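Local atomic coordinates of prolyl oligopeptidase (Novosphingobium capsulatum, PDB entry 1YR2), a protein that probably hydrolyses oligopeptides after proline and, to a lesser extent, alanine residues, as a serine endopeptidase of the S9A family. Residues 477-482 with 518-523. Numbering follows the deposited sequence.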
# COMPACT_ATOMS: atom_id res chain seq x y z
N PHE A 477 6.77 15.08 0.39
CA PHE A 477 5.96 15.27 -0.81
C PHE A 477 5.01 16.42 -0.55
O PHE A 477 4.49 16.57 0.56
CB PHE A 477 5.08 14.05 -1.12
CG PHE A 477 5.82 12.80 -1.46
CD1 PHE A 477 6.62 12.74 -2.58
CD2 PHE A 477 5.76 11.69 -0.62
CE1 PHE A 477 7.36 11.61 -2.86
CE2 PHE A 477 6.48 10.53 -0.93
CZ PHE A 477 7.26 10.50 -2.06
N ILE A 478 4.82 17.26 -1.55
CA ILE A 478 3.85 18.36 -1.49
C ILE A 478 3.00 18.27 -2.74
O ILE A 478 3.54 18.22 -3.86
CB ILE A 478 4.63 19.69 -1.47
CG1 ILE A 478 5.47 19.78 -0.21
CG2 ILE A 478 3.65 20.90 -1.48
CD1 ILE A 478 6.55 20.79 -0.34
N VAL A 479 1.69 18.25 -2.58
CA VAL A 479 0.79 17.94 -3.67
C VAL A 479 -0.24 19.03 -3.71
O VAL A 479 -0.89 19.32 -2.73
CB VAL A 479 0.06 16.61 -3.42
CG1 VAL A 479 -0.73 16.23 -4.67
CG2 VAL A 479 1.04 15.52 -3.10
N ARG A 480 -0.35 19.66 -4.86
CA ARG A 480 -1.26 20.81 -5.01
C ARG A 480 -1.86 20.84 -6.38
O ARG A 480 -1.21 20.51 -7.37
CB ARG A 480 -0.48 22.10 -4.85
CG ARG A 480 -0.10 22.40 -3.42
CD ARG A 480 0.84 23.58 -3.25
NE ARG A 480 2.16 23.32 -3.81
CZ ARG A 480 3.19 24.13 -3.62
NH1 ARG A 480 3.03 25.23 -2.90
NH2 ARG A 480 4.37 23.87 -4.16
N ARG A 481 -3.11 21.25 -6.44
CA ARG A 481 -3.71 21.59 -7.70
C ARG A 481 -2.99 22.80 -8.36
O ARG A 481 -2.40 23.62 -7.68
CB ARG A 481 -5.20 21.87 -7.46
CG ARG A 481 -6.07 21.78 -8.69
CD ARG A 481 -7.53 21.85 -8.28
NE ARG A 481 -7.81 23.07 -7.53
CZ ARG A 481 -8.93 23.32 -6.87
NH1 ARG A 481 -9.86 22.38 -6.79
NH2 ARG A 481 -9.11 24.47 -6.23
N LYS A 482 -3.05 22.87 -9.69
CA LYS A 482 -2.28 23.83 -10.47
C LYS A 482 -2.82 25.29 -10.42
O LYS A 482 -2.23 26.21 -11.00
CB LYS A 482 -2.12 23.37 -11.94
CG LYS A 482 -1.14 22.24 -12.09
CD LYS A 482 -0.87 21.86 -13.54
CE LYS A 482 0.18 20.74 -13.60
NZ LYS A 482 0.26 20.24 -14.98
N GLY A 518 -6.88 22.86 -1.12
CA GLY A 518 -5.91 22.76 -0.04
C GLY A 518 -4.61 22.15 -0.55
O GLY A 518 -4.60 21.50 -1.60
N ALA A 519 -3.52 22.36 0.18
CA ALA A 519 -2.26 21.70 -0.09
C ALA A 519 -2.16 20.48 0.78
O ALA A 519 -2.68 20.48 1.91
CB ALA A 519 -1.11 22.62 0.15
N PHE A 520 -1.55 19.43 0.23
CA PHE A 520 -1.27 18.21 0.96
C PHE A 520 0.24 17.99 1.02
O PHE A 520 0.97 18.20 0.04
CB PHE A 520 -2.01 17.03 0.33
CG PHE A 520 -1.63 15.70 0.92
CD1 PHE A 520 -2.06 15.34 2.18
CD2 PHE A 520 -0.82 14.83 0.23
CE1 PHE A 520 -1.76 14.09 2.72
CE2 PHE A 520 -0.46 13.58 0.77
CZ PHE A 520 -0.94 13.22 2.04
N ALA A 521 0.70 17.62 2.21
CA ALA A 521 2.11 17.32 2.46
C ALA A 521 2.22 16.06 3.25
O ALA A 521 1.40 15.79 4.14
CB ALA A 521 2.72 18.48 3.18
N LEU A 522 3.20 15.24 2.93
CA LEU A 522 3.44 14.01 3.62
C LEU A 522 4.95 13.89 3.83
O LEU A 522 5.71 13.96 2.87
CB LEU A 522 2.94 12.82 2.81
CG LEU A 522 3.08 11.41 3.45
CD1 LEU A 522 2.12 10.44 2.86
CD2 LEU A 522 4.49 10.84 3.29
N ALA A 523 5.36 13.77 5.09
CA ALA A 523 6.80 13.68 5.44
C ALA A 523 7.19 12.23 5.71
O ALA A 523 6.50 11.52 6.42
CB ALA A 523 7.06 14.52 6.65
O HOH W 1 -4.79 22.12 -4.14
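Phe477 and Leu522, and two residues further along Val479 and Phe520, form the two hydrogen-bonded pairs of an antiparallel ladder, a worked example of how strands 473-481 and 519-523 join in an α/β-hydrolase sheet. Each pair closes a two-bond ring. Val479 N gives the shorter bond, 2.7 Å to Phe520 O, and Phe520 N returns the straighter one to Val479 O, at 171°. In the other ring Phe477 N reaches Leu522 O at 2.9 Å. Ile478 and Ala521, the non-hydrogen-bonded pair between them, add CA-H...O contacts, the tighter from Ala521 CA to Phe477 O at 3.1 Å. Past the ladder a water bridges the two strands: it accepts from Arg481 N and donates to Gly518 O at 2.6 Å.

Among side chains, Val479 and Phe520 stand side by side on one face. Phe520 CG is anti to its backbone N (chi1 173°), which lays the ring edge beside Val479 CG2, in plane and 3.9 Å from Phe520 CD2; the ring also stacks on Phe510. On the same face Phe477 CD2 lies 4.2 Å from Leu522 CD2. Ile478 and Ala521 turn to the other face, against helix 544-560. Arg480 lays its CG 3.7 Å from Ala519 CB, while its guanidinium takes Ile478 CG2 over one face and forms a salt bridge with Glu462.

The four N-H...O bonds and the water bridge thus satisfy backbone groups that face each other in a largely apolar setting. Strand 473-481 also bonds through its backbone to strand 459-467, and the Arg480 salt bridge adds a side-chain tie on that side.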